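Toll-like receptor 6, Variable lymphocyte receptor B (Mus musculus, PDB 3A79) probably recognises microbial lipopeptides together with Toll-like receptor 2, here as a mouse TLR6 ectodomain fused to part of a hagfish variable lymphocyte receptor. Local coordinates at residues S207-Q212 / Q236-F241; V213-N218 / S243-G248; I228-E233 / Q257-T262. All coordinates share one frame; numbering follows the deposited sequence.

Contact 1 (S207-Q212 / Q236-F241); sequences SLFSVQ and QRLMTF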
loop_
_atom_site.group_PDB
_atom_site.type_symbol
_atom_site.label_atom_id
_atom_site.label_comp_id
_atom_site.label_asym_id
_atom_site.label_seq_id
_atom_site.Cartn_x
_atom_site.Cartn_y
_atom_site.Cartn_z
ATOM N N SER B 207 1.894 29.173 21.826
ATOM C CA SER B 207 3.144 29.858 22.092
ATOM C C SER B 207 4.210 28.896 22.545
ATOM O O SER B 207 3.946 27.725 22.840
ATOM C CB SER B 207 2.961 30.950 23.150
ATOM O OG SER B 207 2.213 30.459 24.245
ATOM N N LEU B 208 5.429 29.411 22.584
ATOM C CA LEU B 208 6.540 28.650 23.082
ATOM C C LEU B 208 6.259 28.378 24.547
ATOM O O LEU B 208 5.699 29.223 25.239
ATOM C CB LEU B 208 7.824 29.442 22.867
ATOM C CG LEU B 208 8.154 29.531 21.374
ATOM C CD1 LEU B 208 9.385 30.372 21.087
ATOM C CD2 LEU B 208 8.333 28.109 20.829
ATOM N N PHE B 209 6.592 27.174 24.999
ATOM C CA PHE B 209 6.402 26.790 26.388
ATOM C C PHE B 209 7.301 27.654 27.243
ATOM O O PHE B 209 8.516 27.684 27.035
ATOM C CB PHE B 209 6.774 25.320 26.575
ATOM C CG PHE B 209 6.947 24.913 28.013
ATOM C CD1 PHE B 209 5.879 24.392 28.735
ATOM C CD2 PHE B 209 8.178 25.043 28.641
ATOM C CE1 PHE B 209 6.039 24.014 30.057
ATOM C CE2 PHE B 209 8.338 24.669 29.959
ATOM C CZ PHE B 209 7.267 24.154 30.670
ATOM N N SER B 210 6.724 28.366 28.205
ATOM C CA SER B 210 7.535 29.296 28.983
ATOM C C SER B 210 7.195 29.295 30.461
ATOM O O SER B 210 6.987 30.342 31.049
ATOM C CB SER B 210 7.433 30.715 28.414
ATOM O OG SER B 210 6.208 31.328 28.778
ATOM N N VAL B 211 7.145 28.123 31.071
ATOM C CA VAL B 211 6.858 28.079 32.492
ATOM C C VAL B 211 8.122 27.975 33.352
ATOM O O VAL B 211 8.981 27.110 33.134
ATOM C CB VAL B 211 5.867 26.972 32.838
ATOM C CG1 VAL B 211 5.563 26.992 34.317
ATOM C CG2 VAL B 211 4.614 27.178 32.069
ATOM N N GLN B 212 8.215 28.879 34.326
ATOM C CA GLN B 212 9.340 28.933 35.247
ATOM C C GLN B 212 8.950 28.582 36.686
ATOM O O GLN B 212 9.764 28.687 37.590
ATOM C CB GLN B 212 9.985 30.320 35.211
ATOM C CG GLN B 212 11.005 30.533 34.099
ATOM C CD GLN B 212 11.535 31.960 34.060
ATOM O OE1 GLN B 212 11.571 32.586 33.002
ATOM N NE2 GLN B 212 11.938 32.482 35.219
ATOM N N GLN B 236 15.558 23.671 27.043
ATOM C CA GLN B 236 16.006 23.506 28.424
ATOM C C GLN B 236 14.987 23.993 29.454
ATOM O O GLN B 236 14.860 23.400 30.526
ATOM C CB GLN B 236 17.361 24.185 28.642
ATOM C CG GLN B 236 17.880 24.122 30.078
ATOM C CD GLN B 236 18.345 22.728 30.501
ATOM O OE1 GLN B 236 19.162 22.098 29.824
ATOM N NE2 GLN B 236 17.842 22.252 31.644
ATOM N N ARG B 237 14.270 25.066 29.135
ATOM C CA ARG B 237 13.188 25.544 30.005
ATOM C C ARG B 237 12.248 24.406 30.420
ATOM O O ARG B 237 11.878 24.302 31.599
ATOM C CB ARG B 237 12.381 26.644 29.317
ATOM C CG ARG B 237 11.644 27.600 30.249
ATOM C CD ARG B 237 12.346 28.961 30.311
ATOM N NE ARG B 237 11.390 30.069 30.255
ATOM C CZ ARG B 237 11.133 30.798 29.167
ATOM N NH1 ARG B 237 11.768 30.551 28.024
ATOM N NH2 ARG B 237 10.242 31.781 29.225
ATOM N N LEU B 238 11.868 23.566 29.448
ATOM C CA LEU B 238 11.004 22.413 29.709
ATOM C C LEU B 238 11.681 21.336 30.539
ATOM O O LEU B 238 11.058 20.754 31.423
ATOM C CB LEU B 238 10.498 21.772 28.417
ATOM C CG LEU B 238 9.670 20.508 28.705
ATOM C CD1 LEU B 238 8.422 20.864 29.499
ATOM C CD2 LEU B 238 9.292 19.749 27.457
ATOM N N MET B 239 12.947 21.055 30.239
ATOM C CA MET B 239 13.695 20.035 30.975
ATOM C C MET B 239 13.876 20.409 32.444
ATOM O O MET B 239 13.838 19.545 33.320
ATOM C CB MET B 239 15.043 19.746 30.305
ATOM C CG MET B 239 14.980 18.690 29.186
ATOM S SD MET B 239 16.491 18.622 28.198
ATOM C CE MET B 239 17.685 18.011 29.390
ATOM N N THR B 240 14.060 21.702 32.703
ATOM C CA THR B 240 14.150 22.216 34.069
ATOM C C THR B 240 12.820 22.099 34.814
ATOM O O THR B 240 12.770 21.677 35.981
ATOM C CB THR B 240 14.522 23.692 34.073
ATOM O OG1 THR B 240 15.810 23.869 33.469
ATOM C CG2 THR B 240 14.536 24.206 35.476
ATOM N N PHE B 241 11.748 22.506 34.139
ATOM C CA PHE B 241 10.427 22.480 34.738
ATOM C C PHE B 241 10.049 21.050 35.101
ATOM O O PHE B 241 9.365 20.811 36.103
ATOM C CB PHE B 241 9.399 23.100 33.791
ATOM C CG PHE B 241 7.970 22.863 34.202
ATOM C CD1 PHE B 241 7.311 23.761 35.027
ATOM C CD2 PHE B 241 7.282 21.739 33.759
ATOM C CE1 PHE B 241 5.990 23.543 35.404
ATOM C CE2 PHE B 241 5.962 21.514 34.139
ATOM C CZ PHE B 241 5.315 22.413 34.960
#
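Phe209 and Leu238 mark one end of this contact, and Gln212 and Phe241 the other. The segment 207-212 is an irregular loop, and 236-241 is a piece of helix 235-246. The CA atoms of Phe209 and Leu238 are 7.2 Å apart. Gln212 CA and Phe241 CA are 6.6 Å apart. The loop passes along one flank of the helix.

The Phe209 ring is central to the apolar packing. Its CG is anti to the backbone N (chi1 165°), beside its own carbonyl carbon. CD1 of Leu238 sits over one face, 3.9 Å from the centroid of the Phe209 ring, and makes a CH-pi contact. The backbone N of Val211 lies over the opposite face, towards the rim. The edge of Phe209 points at the face of Phe241 in a T-shaped pair. The Phe209 and Phe241 ring centroids are 5.6 Å apart and the planes are turned by 72°. Val211 adds a second hydrophobic touch, with CG1 at 3.6 Å from CE1 of Phe241. An alanine in place of Phe209 would probably leave a gap under Leu238 CD1 and leave the Phe241 face without its aromatic partner.

Arg237 points at the loop. Its chain bends at chi2 and chi3, and one face of the guanidinium lies over CA of Ser210. Gln212 OE1 approaches Arg237 NE at 3.7 Å.

Phe209 also meets Phe203 edge-to-face, and Leu238 reaches Leu225 and Ile228. The arrangement is consistent with the leucine-rich repeat solenoid of TLR6, in which helix 235-246 and the loop after strand 198-203 pack together beside the strands.

Contact 2 (V213-N218 / S243-G248); sequences VNMSVN and SELTRG. With NAG (2-acetamido-2-deoxy-beta-D-glucopyranose), chain M; NAG (2-acetamido-2-deoxy-beta-D-glucopyranose), chain N.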
loop_
_atom_site.group_PDB
_atom_site.type_symbol
_atom_site.label_atom_id
_atom_site.label_comp_id
_atom_site.label_asym_id
_atom_site.label_seq_id
_atom_site.Cartn_x
_atom_site.Cartn_y
_atom_site.Cartn_z
ATOM N N VAL B 213 7.704 28.182 36.900
ATOM C CA VAL B 213 7.254 27.741 38.211
ATOM C C VAL B 213 7.988 26.480 38.663
ATOM O O VAL B 213 8.065 25.490 37.930
ATOM C CB VAL B 213 5.732 27.450 38.205
ATOM C CG1 VAL B 213 5.335 26.602 39.397
ATOM C CG2 VAL B 213 4.934 28.743 38.169
ATOM N N ASN B 214 8.528 26.530 39.878
ATOM C CA ASN B 214 9.165 25.375 40.510
ATOM C C ASN B 214 8.094 24.463 41.132
ATOM O O ASN B 214 7.506 24.801 42.161
ATOM C CB ASN B 214 10.176 25.863 41.564
ATOM C CG ASN B 214 11.147 24.770 42.031
ATOM O OD1 ASN B 214 11.207 23.686 41.457
ATOM N ND2 ASN B 214 11.928 25.079 43.083
ATOM N N MET B 215 7.825 23.319 40.504
ATOM C CA MET B 215 6.763 22.431 40.984
ATOM C C MET B 215 7.234 21.170 41.676
ATOM O O MET B 215 7.720 20.245 41.035
ATOM C CB MET B 215 5.842 22.018 39.842
ATOM C CG MET B 215 5.080 23.161 39.257
ATOM S SD MET B 215 3.470 22.647 38.689
ATOM C CE MET B 215 2.871 24.228 38.100
ATOM N N SER B 216 7.046 21.113 42.985
ATOM C CA SER B 216 7.346 19.894 43.713
ATOM C C SER B 216 6.168 18.916 43.749
ATOM O O SER B 216 5.001 19.312 43.706
ATOM C CB SER B 216 7.808 20.226 45.128
ATOM O OG SER B 216 8.993 20.995 45.075
ATOM N N VAL B 217 6.491 17.630 43.803
ATOM C CA VAL B 217 5.507 16.602 44.068
ATOM C C VAL B 217 6.172 15.529 44.907
ATOM O O VAL B 217 7.353 15.254 44.729
ATOM C CB VAL B 217 4.977 15.964 42.770
ATOM C CG1 VAL B 217 4.054 14.797 43.086
ATOM C CG2 VAL B 217 4.245 16.991 41.939
ATOM N N ASN B 218 5.420 14.926 45.819
ATOM C CA ASN B 218 5.922 13.790 46.579
ATOM C C ASN B 218 5.518 12.481 45.911
ATOM O O ASN B 218 6.331 11.808 45.273
ATOM C CB ASN B 218 5.384 13.814 48.011
ATOM C CG ASN B 218 4.714 15.128 48.362
ATOM O OD1 ASN B 218 5.094 15.795 49.330
ATOM N ND2 ASN B 218 3.706 15.511 47.577
ATOM N N SER B 243 12.250 18.603 35.663
ATOM C CA SER B 243 13.248 18.050 36.570
ATOM C C SER B 243 12.713 17.754 37.965
ATOM O O SER B 243 13.031 16.717 38.535
ATOM C CB SER B 243 14.461 18.970 36.667
ATOM O OG SER B 243 15.268 18.599 37.771
ATOM N N GLU B 244 11.899 18.652 38.509
ATOM C CA GLU B 244 11.429 18.506 39.883
ATOM C C GLU B 244 10.111 17.723 40.043
ATOM O O GLU B 244 9.843 17.165 41.106
ATOM C CB GLU B 244 11.339 19.874 40.556
ATOM C CG GLU B 244 11.463 19.827 42.072
ATOM C CD GLU B 244 12.783 19.239 42.538
ATOM O OE1 GLU B 244 13.827 19.524 41.902
ATOM O OE2 GLU B 244 12.773 18.493 43.543
ATOM N N LEU B 245 9.289 17.678 39.000
ATOM C CA LEU B 245 8.093 16.840 39.031
ATOM C C LEU B 245 8.520 15.393 38.827
ATOM O O LEU B 245 7.783 14.455 39.112
ATOM C CB LEU B 245 7.099 17.259 37.942
ATOM C CG LEU B 245 6.523 18.674 38.050
ATOM C CD1 LEU B 245 5.948 19.139 36.730
ATOM C CD2 LEU B 245 5.466 18.749 39.127
ATOM N N THR B 246 9.746 15.232 38.354
ATOM C CA THR B 246 10.250 13.939 37.924
ATOM C C THR B 246 11.241 13.284 38.887
ATOM O O THR B 246 11.485 12.077 38.804
ATOM C CB THR B 246 10.908 14.078 36.569
ATOM O OG1 THR B 246 9.918 13.866 35.559
ATOM C CG2 THR B 246 12.027 13.070 36.418
ATOM N N ARG B 247 11.827 14.075 39.785
ATOM C CA ARG B 247 12.679 13.514 40.828
ATOM C C ARG B 247 11.867 12.413 41.490
ATOM O O ARG B 247 10.659 12.561 41.708
ATOM C CB ARG B 247 13.134 14.586 41.827
ATOM C CG ARG B 247 14.325 15.421 41.327
ATOM C CD ARG B 247 14.846 16.404 42.369
ATOM N NE ARG B 247 15.166 15.739 43.629
ATOM C CZ ARG B 247 15.607 16.363 44.719
ATOM N NH1 ARG B 247 15.789 17.680 44.712
ATOM N NH2 ARG B 247 15.867 15.667 45.820
ATOM N N GLY B 248 12.518 11.299 41.781
ATOM C CA GLY B 248 11.779 10.099 42.105
ATOM C C GLY B 248 11.770 9.549 43.520
ATOM O O GLY B 248 12.803 9.116 44.054
HETATM C C1 NAG M . 12.403 23.923 43.829
HETATM C C2 NAG M . 13.873 24.135 44.221
HETATM C C3 NAG M . 14.371 22.949 45.045
HETATM C C4 NAG M . 13.525 22.804 46.299
HETATM C C5 NAG M . 12.015 22.736 46.002
HETATM C C6 NAG M . 11.236 22.986 47.314
HETATM C C7 NAG M . 14.526 24.857 41.902
HETATM C C8 NAG M . 14.435 26.351 41.759
HETATM N N2 NAG M . 14.807 24.392 43.122
HETATM O O3 NAG M . 15.724 23.131 45.406
HETATM O O4 NAG M . 13.967 21.656 46.997
HETATM O O5 NAG M . 11.600 23.665 44.992
HETATM O O6 NAG M . 9.862 22.633 47.318
HETATM O O7 NAG M . 14.373 24.123 40.920
HETATM C C1 NAG N . 2.004 12.932 50.634
HETATM C C2 NAG N . 1.982 11.851 51.726
HETATM C C3 NAG N . 2.191 12.489 53.097
HETATM C C4 NAG N . 3.525 13.217 53.126
HETATM C C5 NAG N . 3.689 14.218 51.967
HETATM C C6 NAG N . 5.181 14.605 51.849
HETATM C C7 NAG N . -0.065 10.741 50.774
HETATM C C8 NAG N . 0.315 9.646 49.815
HETATM N N2 NAG N . 0.797 10.990 51.763
HETATM O O3 NAG N . 2.167 11.506 54.110
HETATM O O4 NAG N . 3.650 13.856 54.382
HETATM O O5 NAG N . 3.206 13.712 50.716
HETATM O O6 NAG N . 5.484 15.755 51.075
HETATM O O7 NAG N . -1.137 11.342 50.647
#
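The side-chain amide of Asn214 faces Glu244 with its oxygen, OD1 lying 3.9 Å from CG of Glu244. Its nitrogen carries the sugar: ND2 of Asn214 is covalently bonded to C1 of NAG (chain M). A second flat group is the peptide of Met215. Its O meets CD2 of Leu245 at 3.3 Å and also lies near CB of Glu244. The Glu244 carboxylate turns to its own segment, where OE2 forms a salt bridge with NH1 of Arg247 at 3.3 Å.

Leu245 makes the hydrophobic part of the contact. Its CG is anti to the carbonyl carbon (chi1 -63°). The branch CD2 does the touching. It packs 3.4 Å from CB of Met215 and 3.5 Å from CG2 of Val217. The Val217 and Leu245 side chains cross obliquely. Of the Met215 side chain, CB makes the close touch; the rest runs off from Leu245.

Asn214, Met215 and Ser216 form an Asn-X-Ser sequon, the signal for N-glycosylation. Ser216 also meets the sugar: its OG is hydrogen-bonded to O6 of NAG (chain M) at 2.9 Å. The glycan thus has a covalent and a polar attachment to the same strand.

This contact lies in the TLR6 part. Strand 214-220 runs parallel to strand 190-196, and Ser216 makes backbone hydrogen bonds with Leu191 and Ile193. Met215 and Val217 also touch Ile193. From the weakly bonded last turn of helix 235-246, Leu245 also touches Leu199 and Leu201 of strand 198-203.

Contact 3 (I228-E233 / Q257-T262); sequences IKLNDE and QHIETT. With NAG (2-acetamido-2-deoxy-beta-D-glucopyranose), chain F.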
loop_
_atom_site.group_PDB
_atom_site.type_symbol
_atom_site.label_atom_id
_atom_site.label_comp_id
_atom_site.label_asym_id
_atom_site.label_seq_id
_atom_site.Cartn_x
_atom_site.Cartn_y
_atom_site.Cartn_z
ATOM N N ILE B 228 2.838 21.442 24.330
ATOM C CA ILE B 228 4.252 21.720 24.506
ATOM C C ILE B 228 4.883 22.092 23.175
ATOM O O ILE B 228 5.045 21.240 22.302
ATOM C CB ILE B 228 4.971 20.484 25.044
ATOM C CG1 ILE B 228 4.192 19.904 26.219
ATOM C CG2 ILE B 228 6.419 20.825 25.434
ATOM C CD1 ILE B 228 4.648 18.530 26.612
ATOM N N LYS B 229 5.243 23.362 23.023
ATOM C CA LYS B 229 5.876 23.840 21.795
ATOM C C LYS B 229 7.310 24.269 22.070
ATOM O O LYS B 229 7.542 25.226 22.807
ATOM C CB LYS B 229 5.092 25.018 21.228
ATOM C CG LYS B 229 5.663 25.627 19.960
ATOM C CD LYS B 229 4.816 26.828 19.548
ATOM C CE LYS B 229 5.102 27.315 18.136
ATOM N NZ LYS B 229 3.921 28.058 17.594
ATOM N N LEU B 230 8.270 23.570 21.472
ATOM C CA LEU B 230 9.679 23.825 21.746
ATOM C C LEU B 230 10.501 24.027 20.490
ATOM O O LEU B 230 10.320 23.326 19.500
ATOM C CB LEU B 230 10.285 22.657 22.520
ATOM C CG LEU B 230 9.443 22.110 23.663
ATOM C CD1 LEU B 230 9.850 20.686 23.989
ATOM C CD2 LEU B 230 9.584 23.021 24.868
ATOM N N ASN B 231 11.401 24.997 20.534
ATOM C CA ASN B 231 12.547 24.990 19.638
ATOM C C ASN B 231 13.797 24.668 20.452
ATOM O O ASN B 231 13.699 24.068 21.522
ATOM C CB ASN B 231 12.685 26.303 18.861
ATOM C CG ASN B 231 12.265 27.506 19.666
ATOM O OD1 ASN B 231 12.813 27.764 20.731
ATOM N ND2 ASN B 231 11.300 28.259 19.153
ATOM N N ASP B 232 14.968 25.042 19.960
ATOM C CA ASP B 232 16.184 24.744 20.712
ATOM C C ASP B 232 16.401 25.771 21.823
ATOM O O ASP B 232 16.999 25.460 22.858
ATOM C CB ASP B 232 17.389 24.689 19.782
ATOM C CG ASP B 232 17.129 23.842 18.552
ATOM O OD1 ASP B 232 16.611 22.717 18.711
ATOM O OD2 ASP B 232 17.439 24.303 17.433
ATOM N N GLU B 233 15.879 26.980 21.608
ATOM C CA GLU B 233 16.046 28.105 22.529
ATOM C C GLU B 233 15.262 27.988 23.841
ATOM O O GLU B 233 15.588 28.664 24.818
ATOM C CB GLU B 233 15.690 29.424 21.835
ATOM C CG GLU B 233 16.687 29.863 20.768
ATOM C CD GLU B 233 16.665 31.373 20.525
ATOM O OE1 GLU B 233 15.602 31.995 20.737
ATOM O OE2 GLU B 233 17.714 31.935 20.128
ATOM N N GLN B 257 1.555 15.337 25.458
ATOM C CA GLN B 257 0.486 15.477 24.451
ATOM C C GLN B 257 0.627 16.753 23.648
ATOM O O GLN B 257 0.847 17.825 24.204
ATOM C CB GLN B 257 -0.889 15.488 25.102
ATOM C CG GLN B 257 -1.716 14.265 24.859
ATOM C CD GLN B 257 -3.065 14.357 25.548
ATOM O OE1 GLN B 257 -3.336 13.617 26.494
ATOM N NE2 GLN B 257 -3.916 15.277 25.084
ATOM N N HIS B 258 0.497 16.641 22.335
ATOM C CA HIS B 258 0.619 17.809 21.469
ATOM C C HIS B 258 1.976 18.536 21.503
ATOM O O HIS B 258 2.023 19.763 21.484
ATOM C CB HIS B 258 -0.517 18.766 21.789
ATOM C CG HIS B 258 -1.824 18.069 21.992
ATOM N ND1 HIS B 258 -2.496 18.079 23.195
ATOM C CD2 HIS B 258 -2.562 17.305 21.154
ATOM C CE1 HIS B 258 -3.602 17.366 23.085
ATOM N NE2 HIS B 258 -3.666 16.886 21.857
ATOM N N ILE B 259 3.070 17.776 21.524
ATOM C CA ILE B 259 4.420 18.342 21.516
ATOM C C ILE B 259 4.878 18.632 20.102
ATOM O O ILE B 259 5.031 17.721 19.299
ATOM C CB ILE B 259 5.454 17.355 22.083
ATOM C CG1 ILE B 259 4.807 16.425 23.096
ATOM C CG2 ILE B 259 6.636 18.075 22.680
ATOM C CD1 ILE B 259 4.097 15.271 22.453
ATOM N N GLU B 260 5.104 19.899 19.795
ATOM C CA GLU B 260 5.775 20.254 18.561
ATOM C C GLU B 260 7.173 20.640 18.943
ATOM O O GLU B 260 7.363 21.547 19.747
ATOM C CB GLU B 260 5.115 21.451 17.902
ATOM C CG GLU B 260 6.078 22.217 17.023
ATOM C CD GLU B 260 5.613 23.624 16.738
ATOM O OE1 GLU B 260 6.479 24.536 16.695
ATOM O OE2 GLU B 260 4.387 23.811 16.568
ATOM N N THR B 261 8.159 19.963 18.378
ATOM C CA THR B 261 9.521 20.130 18.864
ATOM C C THR B 261 10.547 19.896 17.771
ATOM O O THR B 261 10.279 19.205 16.801
ATOM C CB THR B 261 9.802 19.179 20.063
ATOM O OG1 THR B 261 11.163 18.767 20.038
ATOM C CG2 THR B 261 8.965 17.927 19.966
ATOM N N THR B 262 11.717 20.495 17.923
ATOM C CA THR B 262 12.874 20.137 17.113
ATOM C C THR B 262 13.201 18.652 17.238
ATOM O O THR B 262 12.776 17.992 18.182
ATOM C CB THR B 262 14.112 20.925 17.570
ATOM O OG1 THR B 262 13.979 22.277 17.138
ATOM C CG2 THR B 262 15.373 20.358 16.962
HETATM C C1 NAG F . -1.719 18.229 17.717
HETATM C C2 NAG F . -3.211 18.541 17.893
HETATM C C3 NAG F . -3.624 19.949 17.488
HETATM C C4 NAG F . -2.561 21.019 17.753
HETATM C C5 NAG F . -1.119 20.546 17.582
HETATM C C6 NAG F . -0.176 21.584 18.186
HETATM C C7 NAG F . -4.873 16.732 17.722
HETATM C C8 NAG F . -4.975 15.382 17.078
HETATM N N2 NAG F . -4.035 17.607 17.139
HETATM O O3 NAG F . -4.780 20.266 18.234
HETATM O O4 NAG F . -2.807 22.129 16.905
HETATM O O5 NAG F . -0.897 19.286 18.185
HETATM O O6 NAG F . 1.173 21.201 18.024
HETATM O O7 NAG F . -5.549 16.962 18.729
#
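Lys229 and Glu260 both have CG anti to the backbone N (chi1 179° and 154°). Paired in register on one face of the strands, they lie side by side. Both chains stay extended beyond CG and point the same way. OE1 of Glu260 reaches CE of Lys229 at 3.4 Å. The charged ends remain further apart, with Lys229 NZ 4.4 Å from Glu260 OE2. That is beyond a salt bridge, though the opposite charges may still attract.

Behind them the backbones run parallel. Glu260 N donates to Ile228 O at 2.8 Å. Leu230 N donates to Glu260 O at 2.8 Å and is nearly straight at 173°. A weak bond joins Ile228 N to His258 O. The chain turns a corner at His258; before it, Gln257 bonds to Leu225 and Asn227 through the backbone.

This is the parallel strand pairing of a leucine-rich repeat solenoid, in the TLR6 part. Strands 222-229 and 252-261 are neighbours, with helix 235-246 between them in the chain. Lys229 and Glu260 lie on one face. Ile228 and Ile259 lie on the other, towards the hydrophobic core. CB of Ile228 packs 3.8 Å from CG2 of Ile259. Leu230 also touches Leu238 of that helix.

Past the strands, Thr262 OG1 donates to Asp232 OD1 at 3.1 Å. It comes from above the carboxylate plane, and the two side chains cross at about a right angle. Asn234 bonds through ND2 to Lys229 O and accepts Asn231 N on OD1. At the opposite end, the His258 ring meets the sugar NAG (chain F), with CD2 of His258 3.5 Å from C2 of NAG.

All three contacts lie in the TLR6 part, on the same side of the chain's centre. Contacts 1 and 3 have centres about 10 Å apart, contacts 1 and 2 about 14 Å, and contacts 2 and 3 about 20 Å. Contacts 1 and 2 share helix 235-246. Contact 3 joins the strands that come before and after this helix. Along the chain the segments run 207-212, 213-218, 228-233, 236-241, 243-248 and 257-262, so the contacts interleave. Contact 1 touches both others: Phe241 packs on Val213 and Met215, and Phe209 N probably bonds to Lys229 O. Together they join neighbouring parts of the solenoid from its strand face to its helix side.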